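Local coordinates for hypothetical protein (Lactobacillus plantarum, PDB 2IAY), which is of unknown function but may play a role in amino-acid metabolism, at residues V95-L98 with R99-A103. Sequence-based numbering, arbitrary orientation.
Sequences VEQL and RYILA
Leu98 and Leu102, one turn apart on helix 92-107, meet through their methyls: CD2 of Leu98 lies 3.7 Å from CD1 of Leu102, the two side chains crossing at a slant. Leu98 has its CG turned away from the backbone N (chi1 177°), and the same CD2 lies 3.8 Å from NH1 of Arg99, so one methyl touches both an apolar neighbour and a guanidinium. Arg99 lies alongside Val95, pointing the same way, its CG 4.2 Å from Val95 CG1. Its NH2 forms a salt bridge with Asp13 and its NH1 a weak hydrogen bond with Tyr17 OH, two partners that would limit the group's rotation. Ile101 likewise runs beside Gln97, Ile101 CD1 lying 4.2 Å from Gln97 CG, while Gln97 OE1 accepts a hydrogen bond from the backbone N of Asp48. Beneath these pairs run i to i+4 backbone bonds, among them Arg99 N to Val95 O at 2.8 Å and Leu102 N to Leu98 O at 3.0 Å. Cutting Leu98 back to an alanine is likely to open a gap against Leu102 and Leu59 and remove the methyl that rests near Arg99 NH1. This is the i, i+4 packing of an amphipathic alpha-helix, whose Leu98, Ile101 and Leu102 lie against the four-stranded antiparallel sheet.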
ATOM      1  N   VAL A  95      -2.002  11.802  -3.793  1.00  8.26           N
ATOM      2  CA  VAL A  95      -1.298  10.979  -4.781  1.00  7.86           C
ATOM      3  C   VAL A  95       0.208  11.177  -4.653  1.00  7.11           C
ATOM      4  O   VAL A  95       0.943  10.195  -4.663  1.00  7.54           O
ATOM      5  CB  VAL A  95      -1.771  11.290  -6.212  1.00  8.43           C
ATOM      6  CG1 VAL A  95      -0.860  10.579  -7.213  1.00 10.92           C
ATOM      7  CG2 VAL A  95      -3.208  10.864  -6.402  1.00 10.61           C
ATOM      8  N   GLU A  96       0.673  12.416  -4.502  1.00  6.82           N
ATOM      9  CA  GLU A  96       2.114  12.610  -4.343  1.00  6.73           C
ATOM     10  C   GLU A  96       2.661  11.895  -3.116  1.00  6.86           C
ATOM     11  O   GLU A  96       3.758  11.291  -3.169  1.00  6.36           O
ATOM     12  CB  GLU A  96       2.467  14.086  -4.283  1.00  9.02           C
ATOM     13  CG  GLU A  96       2.360  14.768  -5.658  1.00 10.54           C
ATOM     14  CD  GLU A  96       3.161  13.990  -6.724  1.00 12.59           C
ATOM     15  OE1 GLU A  96       4.404  13.835  -6.622  1.00 14.61           O
ATOM     16  OE2 GLU A  96       2.521  13.423  -7.650  1.00 14.61           O
ATOM     17  N   GLN A  97       1.929  11.947  -2.004  1.00  6.34           N
ATOM     18  CA  GLN A  97       2.379  11.289  -0.784  1.00  6.63           C
ATOM     19  C   GLN A  97       2.387   9.775  -0.975  1.00  5.98           C
ATOM     20  O   GLN A  97       3.313   9.088  -0.561  1.00  6.15           O
ATOM     21  CB  GLN A  97       1.493  11.731   0.394  1.00  7.18           C
ATOM     22  CG  GLN A  97       1.972  11.211   1.727  1.00  6.54           C
ATOM     23  CD  GLN A  97       1.131  11.676   2.874  1.00  6.73           C
ATOM     24  OE1 GLN A  97       0.159  12.409   2.681  1.00  8.41           O
ATOM     25  NE2 GLN A  97       1.449  11.180   4.054  1.00  8.72           N
ATOM     26  N   LEU A  98       1.325   9.245  -1.554  1.00  6.62           N
ATOM     27  CA  LEU A  98       1.274   7.807  -1.858  1.00  6.36           C
ATOM     28  C   LEU A  98       2.436   7.368  -2.722  1.00  5.81           C
ATOM     29  O   LEU A  98       3.105   6.378  -2.466  1.00  6.60           O
ATOM     30  CB  LEU A  98      -0.074   7.487  -2.505  1.00  7.80           C
ATOM     31  CG  LEU A  98      -0.244   6.028  -2.955  1.00  8.92           C
ATOM     32  CD1 LEU A  98      -1.681   5.470  -2.597  1.00 12.54           C
ATOM     33  CD2 LEU A  98       0.092   5.804  -4.384  1.00 12.96           C
ATOM     34  N   ARG A  99       2.682   8.127  -3.778  1.00  6.73           N
ATOM     35  CA  ARG A  99       3.803   7.782  -4.656  1.00  7.06           C
ATOM     36  C   ARG A  99       5.154   7.836  -3.964  1.00  6.92           C
ATOM     37  O   ARG A  99       6.036   7.023  -4.223  1.00  7.70           O
ATOM     38  CB  ARG A  99       3.800   8.668  -5.890  1.00  6.86           C
ATOM     39  CG  ARG A  99       2.677   8.405  -6.895  1.00  6.93           C
ATOM     40  CD  ARG A  99       2.704   7.002  -7.486  1.00  7.89           C
ATOM     41  NE  ARG A  99       1.828   6.992  -8.673  1.00  8.34           N
ATOM     42  CZ  ARG A  99       0.751   6.252  -8.881  1.00  8.10           C
ATOM     43  NH1 ARG A  99       0.461   5.249  -8.088  1.00  8.58           N
ATOM     44  NH2 ARG A  99      -0.051   6.539  -9.898  1.00  9.02           N
ATOM     45  N   TYR A 100       5.330   8.804  -3.068  1.00  7.12           N
ATOM     46  CA  TYR A 100       6.542   8.918  -2.283  1.00  6.95           C
ATOM     47  C   TYR A 100       6.760   7.675  -1.416  1.00  6.54           C
ATOM     48  O   TYR A 100       7.851   7.145  -1.353  1.00  8.08           O
ATOM     49  CB  TYR A 100       6.448  10.215  -1.425  1.00  7.94           C
ATOM     50  CG  TYR A 100       7.707  10.521  -0.652  1.00  9.50           C
ATOM     51  CD1 TYR A 100       7.958   9.956   0.576  1.00 12.32           C
ATOM     52  CD2 TYR A 100       8.685  11.327  -1.214  1.00 12.06           C
ATOM     53  CE1 TYR A 100       9.174  10.231   1.252  1.00 15.51           C
ATOM     54  CE2 TYR A 100       9.852  11.628  -0.560  1.00 15.96           C
ATOM     55  CZ  TYR A 100      10.090  11.073   0.650  1.00 14.71           C
ATOM     56  OH  TYR A 100      11.265  11.369   1.272  1.00 21.47           O
ATOM     57  N   ILE A 101       5.708   7.245  -0.730  1.00  6.55           N
ATOM     58  CA  ILE A 101       5.767   6.078   0.103  1.00  8.10           C
ATOM     59  C   ILE A 101       6.135   4.853  -0.728  1.00  7.45           C
ATOM     60  O   ILE A 101       7.022   4.054  -0.373  1.00  9.46           O
ATOM     61  CB  ILE A 101       4.417   5.870   0.867  1.00  8.46           C
ATOM     62  CG1 ILE A 101       4.189   6.991   1.881  1.00  8.40           C
ATOM     63  CG2 ILE A 101       4.388   4.494   1.546  1.00 10.45           C
ATOM     64  CD1 ILE A 101       2.730   7.141   2.320  1.00 10.56           C
ATOM     65  N   LEU A 102       5.415   4.653  -1.829  1.00  7.99           N
ATOM     66  CA  LEU A 102       5.647   3.477  -2.659  1.00  8.68           C
ATOM     67  C   LEU A 102       6.974   3.498  -3.390  1.00  8.55           C
ATOM     68  O   LEU A 102       7.523   2.458  -3.681  1.00  8.72           O
ATOM     69  CB  LEU A 102       4.484   3.251  -3.617  1.00  9.44           C
ATOM     70  CG  LEU A 102       3.124   3.002  -2.958  1.00 11.01           C
ATOM     71  CD1 LEU A 102       2.042   2.728  -4.000  1.00 14.53           C
ATOM     72  CD2 LEU A 102       3.209   1.857  -1.963  1.00 12.06           C
ATOM     73  N   ALA A 103       7.522   4.681  -3.648  1.00  8.62           N
ATOM     74  CA  ALA A 103       8.814   4.764  -4.294  1.00  7.77           C
ATOM     75  C   ALA A 103       9.870   4.097  -3.433  1.00  8.23           C
ATOM     76  O   ALA A 103      10.774   3.484  -3.935  1.00  8.51           O
ATOM     77  CB  ALA A 103       9.202   6.245  -4.523  1.00 10.67           C
TER